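Local coordinates for ileal Bile Acid-Binding Protein (Danio rerio, PDB 3ELZ) that probably binds and carries bile acids, and perhaps fatty acids, in the cytoplasm, and here holds cholic acid molecules in and around its beta barrel, at residues Glu13-Tyr18 with Ala125-Thr130; Tyr101-Glu106 with Glu114-Ser119. One frame throughout, in Å; residues are numbered along the deposited sequence.

Contact 1: residues Glu13-Tyr18 with Ala125-Thr130; sequences ESQEGY and AVLVRT. With CHD (cholic acid), chain E.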
# COMPACT_ATOMS: atom_id res chain seq x y z
N GLU A 13 8.02 9.63 1.77
CA GLU A 13 9.09 10.34 2.45
C GLU A 13 9.89 9.43 3.39
O GLU A 13 11.07 9.69 3.63
CB GLU A 13 8.57 11.59 3.18
CG GLU A 13 7.55 11.32 4.29
CD GLU A 13 7.35 12.50 5.23
OE1 GLU A 13 7.84 13.60 4.94
OE2 GLU A 13 6.71 12.31 6.28
N SER A 14 9.26 8.39 3.93
CA SER A 14 9.98 7.41 4.76
C SER A 14 9.43 5.99 4.65
O SER A 14 8.25 5.78 4.36
CB SER A 14 10.04 7.85 6.24
OG SER A 14 8.79 7.72 6.89
N GLN A 15 10.32 5.02 4.84
CA GLN A 15 9.96 3.61 4.96
C GLN A 15 10.69 3.02 6.16
O GLN A 15 11.93 2.96 6.18
CB GLN A 15 10.34 2.81 3.71
CG GLN A 15 9.82 3.36 2.41
CD GLN A 15 9.57 2.30 1.37
OE1 GLN A 15 10.20 2.29 0.32
NE2 GLN A 15 8.66 1.39 1.67
N GLU A 16 9.93 2.60 7.16
CA GLU A 16 10.48 1.96 8.34
C GLU A 16 10.14 0.48 8.28
O GLU A 16 9.00 0.13 7.99
CB GLU A 16 9.90 2.58 9.63
CG GLU A 16 9.78 4.12 9.63
CD GLU A 16 11.12 4.80 9.69
OE1 GLU A 16 12.15 4.10 9.81
OE2 GLU A 16 11.17 6.05 9.61
N GLY A 17 11.12 -0.37 8.58
CA GLY A 17 10.94 -1.83 8.54
C GLY A 17 11.03 -2.40 7.13
O GLY A 17 10.62 -3.54 6.88
N TYR A 18 11.58 -1.62 6.21
CA TYR A 18 11.63 -1.96 4.79
C TYR A 18 12.43 -3.24 4.52
O TYR A 18 11.97 -4.13 3.79
CB TYR A 18 12.18 -0.77 3.98
CG TYR A 18 12.43 -1.06 2.51
CD1 TYR A 18 11.38 -1.07 1.58
CD2 TYR A 18 13.71 -1.34 2.04
CE1 TYR A 18 11.60 -1.34 0.23
CE2 TYR A 18 13.94 -1.61 0.70
CZ TYR A 18 12.89 -1.61 -0.20
OH TYR A 18 13.13 -1.88 -1.51
N ALA A 125 6.78 -9.57 9.92
CA ALA A 125 7.46 -8.30 9.70
C ALA A 125 6.45 -7.18 9.43
O ALA A 125 5.41 -7.40 8.80
CB ALA A 125 8.45 -8.42 8.55
N VAL A 126 6.77 -5.97 9.90
CA VAL A 126 5.92 -4.80 9.69
C VAL A 126 6.70 -3.72 8.93
O VAL A 126 7.83 -3.39 9.29
CB VAL A 126 5.36 -4.24 11.04
CG1 VAL A 126 4.46 -3.02 10.82
CG2 VAL A 126 4.60 -5.33 11.81
N LEU A 127 6.10 -3.20 7.86
CA LEU A 127 6.61 -2.05 7.13
C LEU A 127 5.64 -0.90 7.32
O LEU A 127 4.43 -1.07 7.15
CB LEU A 127 6.75 -2.38 5.63
CG LEU A 127 7.71 -1.54 4.76
CD1 LEU A 127 8.11 -2.29 3.50
CD2 LEU A 127 7.12 -0.19 4.38
N VAL A 128 6.16 0.27 7.69
CA VAL A 128 5.37 1.50 7.75
C VAL A 128 5.90 2.49 6.72
O VAL A 128 7.03 2.98 6.82
CB VAL A 128 5.36 2.16 9.17
CG1 VAL A 128 4.54 3.46 9.16
CG2 VAL A 128 4.81 1.22 10.20
N ARG A 129 5.06 2.79 5.74
CA ARG A 129 5.42 3.70 4.67
C ARG A 129 4.65 5.01 4.89
O ARG A 129 3.43 5.00 5.03
CB ARG A 129 5.10 3.06 3.33
CG ARG A 129 5.60 3.81 2.12
CD ARG A 129 4.72 3.47 0.94
NE ARG A 129 5.37 2.63 -0.05
CZ ARG A 129 4.73 1.89 -0.94
NH1 ARG A 129 3.40 1.87 -0.98
NH2 ARG A 129 5.43 1.17 -1.81
N THR A 130 5.37 6.12 4.97
CA THR A 130 4.72 7.42 5.18
C THR A 130 4.89 8.31 3.94
O THR A 130 5.99 8.40 3.38
CB THR A 130 5.24 8.12 6.45
OG1 THR A 130 5.25 7.17 7.54
CG2 THR A 130 4.36 9.33 6.82
C1 CHD E . 7.77 -4.63 -1.26
C2 CHD E . 7.61 -3.47 -0.27
C3 CHD E . 6.14 -3.02 -0.21
O3 CHD E . 6.02 -1.94 0.69
C4 CHD E . 5.70 -2.55 -1.60
C5 CHD E . 5.85 -3.70 -2.63
C6 CHD E . 5.32 -3.25 -4.04
C7 CHD E . 6.30 -2.30 -4.77
O7 CHD E . 6.26 -0.96 -4.21
C8 CHD E . 7.73 -2.89 -4.82
C9 CHD E . 8.26 -3.32 -3.41
C10 CHD E . 7.29 -4.31 -2.69
C11 CHD E . 9.73 -3.82 -3.44
C12 CHD E . 10.67 -2.89 -4.24
O12 CHD E . 10.92 -1.69 -3.49
C13 CHD E . 10.13 -2.57 -5.66
C14 CHD E . 8.75 -1.94 -5.50
C15 CHD E . 8.44 -1.51 -6.94
C16 CHD E . 9.76 -0.84 -7.35
C17 CHD E . 10.82 -1.35 -6.34
C18 CHD E . 10.10 -3.84 -6.55
C19 CHD E . 7.20 -5.64 -3.45
C20 CHD E . 12.18 -1.60 -7.04
C21 CHD E . 13.22 -2.29 -6.14
C22 CHD E . 12.74 -0.27 -7.56
C23 CHD E . 13.49 -0.47 -8.87
O25 CHD E . 14.57 0.79 -10.57
C24 CHD E . 14.13 0.82 -9.40
O26 CHD E . 14.15 1.80 -8.62
O HOH W 1 7.28 5.75 7.69
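Gln-15 and Arg-129 face each other as a non-hydrogen-bonded antiparallel pair, their side chains running side by side in the same direction with amide and guanidinium planes 45° apart. The extended Gln-15 chain brings NE2 to 3.5 Å from Leu-127 CD2, so the amide lies against an apolar branch as well as beside the guanidinium. Arg-129 leaves the strand with CG anti to the backbone N (chi1 -172°), then bends at chi3. Cholic acid (chain E) sets O3 over one face of the guanidinium and O7 at its edge, where NH2 makes a weak hydrogen bond; a flat group at the end of a long chain can meet one hydroxyl over its face and another at its edge. Tyr-18 and Leu-127 also run alongside each other, Tyr-18 CD1 resting 4.0 Å from Leu-127 CD1, while Tyr-18 OH hydrogen-bonds the steroid's O12 at 3.0 Å. On the other sheet face, the small hydroxyls of Ser-14 and Thr-130 share a water that donates to Val-128 O at 2.9 Å. Glu-13 and Ser-14 both face Thr-130 in a classic beta bulge: Glu-13 N gives Thr-130 O a nearly straight bond of 2.9 Å, and Ser-14 N adds a weak one. Gly-17 has a phi of 80°, and a beta carbon there would collide with Val-126 O. The contact pairs the barrel's first strand, 8-16, with its last, 124-133, whose other edge runs along strand 111-119; Leu-127 packs on Phe-21 of helix 18-24, and Glu-13 salt-bridges Lys-111 on strand 111-119.

Contact 2: residues Tyr101-Glu106 with Glu114-Ser119; sequences YQQTTE and ETSTAS. With CHD (cholic acid), chain D; CHD (cholic acid), chain G.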
# COMPACT_ATOMS: atom_id res chain seq x y z
N TYR A 101 -1.07 -11.82 5.57
CA TYR A 101 -0.98 -10.44 5.09
C TYR A 101 -2.10 -9.51 5.54
O TYR A 101 -3.29 -9.85 5.48
CB TYR A 101 -0.90 -10.42 3.57
CG TYR A 101 -0.72 -9.05 2.94
CD1 TYR A 101 -1.80 -8.39 2.35
CD2 TYR A 101 0.53 -8.43 2.90
CE1 TYR A 101 -1.66 -7.15 1.75
CE2 TYR A 101 0.70 -7.17 2.29
CZ TYR A 101 -0.41 -6.55 1.72
OH TYR A 101 -0.29 -5.33 1.11
N GLN A 102 -1.70 -8.32 5.95
CA GLN A 102 -2.62 -7.30 6.38
C GLN A 102 -2.06 -5.95 5.93
O GLN A 102 -0.87 -5.69 6.07
CB GLN A 102 -2.83 -7.43 7.90
CG GLN A 102 -3.01 -6.17 8.71
CD GLN A 102 -4.45 -5.80 8.88
OE1 GLN A 102 -5.19 -5.70 7.91
NE2 GLN A 102 -4.86 -5.58 10.13
N GLN A 103 -2.91 -5.13 5.32
CA GLN A 103 -2.52 -3.77 5.02
C GLN A 103 -3.57 -2.80 5.51
O GLN A 103 -4.77 -2.98 5.26
CB GLN A 103 -2.22 -3.53 3.53
CG GLN A 103 -1.47 -2.19 3.29
CD GLN A 103 -1.29 -1.83 1.81
OE1 GLN A 103 -0.25 -1.27 1.42
NE2 GLN A 103 -2.28 -2.15 0.99
N THR A 104 -3.10 -1.79 6.22
CA THR A 104 -3.92 -0.71 6.69
C THR A 104 -3.40 0.58 6.08
O THR A 104 -2.20 0.77 5.92
CB THR A 104 -3.87 -0.64 8.22
OG1 THR A 104 -4.60 -1.75 8.77
CG2 THR A 104 -4.49 0.63 8.70
N THR A 105 -4.31 1.47 5.70
CA THR A 105 -3.91 2.81 5.29
C THR A 105 -4.84 3.84 5.90
O THR A 105 -6.06 3.68 5.86
CB THR A 105 -3.81 3.01 3.74
OG1 THR A 105 -5.11 3.17 3.18
CG2 THR A 105 -3.11 1.86 3.06
N GLU A 106 -4.24 4.89 6.46
CA GLU A 106 -4.92 5.98 7.17
C GLU A 106 -4.22 7.31 6.89
O GLU A 106 -3.10 7.33 6.35
CB GLU A 106 -4.87 5.72 8.68
CG GLU A 106 -3.44 5.78 9.26
CD GLU A 106 -3.27 4.98 10.56
OE1 GLU A 106 -3.94 5.31 11.55
OE2 GLU A 106 -2.45 4.04 10.58
N GLU A 114 0.83 3.93 5.42
CA GLU A 114 0.56 2.59 4.96
C GLU A 114 1.34 1.58 5.82
O GLU A 114 2.57 1.51 5.76
CB GLU A 114 0.99 2.43 3.49
CG GLU A 114 0.21 3.29 2.50
CD GLU A 114 0.89 3.43 1.13
OE1 GLU A 114 0.39 2.83 0.15
OE2 GLU A 114 1.92 4.12 1.03
N THR A 115 0.61 0.80 6.62
CA THR A 115 1.21 -0.23 7.47
C THR A 115 0.87 -1.62 6.92
O THR A 115 -0.31 -2.02 6.89
CB THR A 115 0.71 -0.11 8.93
OG1 THR A 115 0.82 1.26 9.35
CG2 THR A 115 1.50 -1.01 9.88
N SER A 116 1.91 -2.33 6.48
CA SER A 116 1.79 -3.70 5.99
C SER A 116 2.38 -4.71 6.97
O SER A 116 3.45 -4.50 7.52
CB SER A 116 2.49 -3.86 4.63
OG SER A 116 1.92 -2.98 3.67
N THR A 117 1.67 -5.82 7.15
CA THR A 117 2.11 -6.89 8.01
C THR A 117 2.03 -8.19 7.22
O THR A 117 0.96 -8.58 6.78
CB THR A 117 1.25 -6.94 9.30
OG1 THR A 117 1.20 -5.64 9.88
CG2 THR A 117 1.82 -7.90 10.32
N ALA A 118 3.18 -8.83 7.03
CA ALA A 118 3.26 -10.14 6.37
C ALA A 118 3.82 -11.20 7.30
O ALA A 118 4.73 -10.93 8.09
CB ALA A 118 4.10 -10.05 5.12
N SER A 119 3.27 -12.41 7.21
CA SER A 119 3.73 -13.54 8.02
C SER A 119 4.53 -14.53 7.17
O SER A 119 4.29 -14.65 5.97
CB SER A 119 2.56 -14.27 8.69
OG SER A 119 1.53 -13.36 9.09
C1 CHD D . -6.74 -2.29 0.05
C2 CHD D . -6.10 -1.94 1.41
C3 CHD D . -5.98 -0.43 1.60
O3 CHD D . -5.25 -0.22 2.81
C4 CHD D . -5.26 0.25 0.42
C5 CHD D . -5.81 -0.18 -0.97
C6 CHD D . -4.97 0.48 -2.09
C7 CHD D . -3.66 -0.26 -2.44
O7 CHD D . -2.63 0.11 -1.52
C8 CHD D . -3.80 -1.80 -2.52
C9 CHD D . -4.58 -2.39 -1.31
C10 CHD D . -5.98 -1.73 -1.16
C11 CHD D . -4.64 -3.95 -1.30
C12 CHD D . -3.27 -4.61 -1.51
O12 CHD D . -2.46 -4.43 -0.34
C13 CHD D . -2.55 -4.04 -2.75
C14 CHD D . -2.44 -2.50 -2.61
C15 CHD D . -1.55 -2.11 -3.80
C16 CHD D . -0.50 -3.24 -3.79
C17 CHD D . -1.02 -4.30 -2.77
C18 CHD D . -3.26 -4.52 -4.05
C19 CHD D . -6.84 -2.02 -2.42
C20 CHD D . -0.55 -5.74 -3.12
C21 CHD D . -1.10 -6.90 -2.26
C22 CHD D . 0.97 -5.77 -3.08
C23 CHD D . 1.38 -6.27 -4.47
O25 CHD D . 3.60 -5.82 -4.92
C24 CHD D . 2.44 -5.37 -5.04
O26 CHD D . 2.09 -4.27 -5.57
C1 CHD G . 1.14 -11.42 0.49
C2 CHD G . 1.66 -12.71 1.17
C3 CHD G . 3.15 -12.62 1.46
O3 CHD G . 3.58 -13.87 1.99
C4 CHD G . 3.92 -12.37 0.16
C5 CHD G . 3.45 -11.08 -0.56
C6 CHD G . 4.29 -10.89 -1.85
C7 CHD G . 3.82 -11.77 -3.03
O7 CHD G . 4.17 -13.15 -2.79
C8 CHD G . 2.30 -11.60 -3.30
C9 CHD G . 1.47 -11.87 -2.00
C10 CHD G . 1.90 -10.98 -0.78
C11 CHD G . -0.07 -11.89 -2.25
C12 CHD G . -0.45 -12.80 -3.44
O12 CHD G . -0.12 -14.16 -3.09
C13 CHD G . 0.27 -12.35 -4.74
C14 CHD G . 1.79 -12.47 -4.48
C15 CHD G . 2.37 -12.19 -5.87
C16 CHD G . 1.51 -13.13 -6.74
C17 CHD G . 0.19 -13.36 -5.94
C18 CHD G . -0.17 -10.93 -5.14
C19 CHD G . 1.53 -9.49 -1.00
C20 CHD G . -1.07 -13.32 -6.89
C21 CHD G . -2.38 -13.56 -6.12
C22 CHD G . -0.97 -14.30 -8.10
C23 CHD G . -2.27 -14.39 -8.94
O25 CHD G . -2.54 -13.66 -11.21
C24 CHD G . -2.07 -14.56 -10.46
O26 CHD G . -1.48 -15.60 -10.85
O HOH W 2 2.33 -4.07 1.22
O HOH W 3 0.03 0.03 -1.09
O HOH W 4 -1.35 2.57 8.81
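Glu-114 lies alongside Thr-105, its CG 3.7 Å from Thr-105 CG2. Beyond this apolar stem the extended chain carries the carboxylate inward, where one water donates to both Glu-114 OE1 and Gln-103 OE1 and also bonds O7 of cholic acid (chain D); Arg-129 gives OE1 a long, weak ion pair. Thr-115 turns to the outer face and exchanges two backbone bonds with Thr-104, the one from Thr-104 N to Thr-115 O measuring 2.9 Å. Its OG1 donates to a water that in turn donates to Glu-106 OE2, a use of the hydroxyl suited to a partly exposed threonine. Side chains alternate in this way along both strands of the hairpin, 101-108 and 111-119, part of the barrel of the fatty-acid binding proteins: one face lines the ligand cavity, the other looks outward. Ser-116 points in again, and its small side chain lets OG sit 3.5 Å from Gln-103 CG and share a water with Tyr-101 OH. Tyr-101, CG anti to its own amide nitrogen (chi1 -177°), projects from the cavity face: its hydroxyl bonds O12 of the same cholic acid, in plane at the ring edge, at 2.8 Å, while C19 of a second one (chain G) lies over a ring face. A leucine in its place would probably cost O12 its bond to the phenol, leave the water on Ser-116 OG without its second anchor and take the ring face from C19. Thr-117 pairs with Gln-102, Thr-117 N to Gln-102 O being 2.8 Å. Ala-118, opposite Tyr-101, has just a methyl group to offer Phe-21 and Leu-24 of helix 18-24.

In the fold
Contact 2 is nested within the chain segment that contact 1 closes, and their centres lie 10 Å apart. They meet where strands 111-119 and 124-133 run side by side: Ser-116 N probably hydrogen-bonds Leu-127 O at 2.9 Å, and Val-126 CG1 packs 3.7 Å from Thr-115 CG2 on the outer face. Together they make four neighbouring strands of one sheet, 8-16, 124-133, 111-119 and 101-108. Inside, contact 1 holds one cholic acid through Tyr-18 and, weakly, Arg-129, whereas contact 2 touches two others through Tyr-101. The side chains of Arg-129 and Glu-114 each come within about 4 Å of that of Gln-55, a cholate-binding residue, which links both contacts to the same cavity.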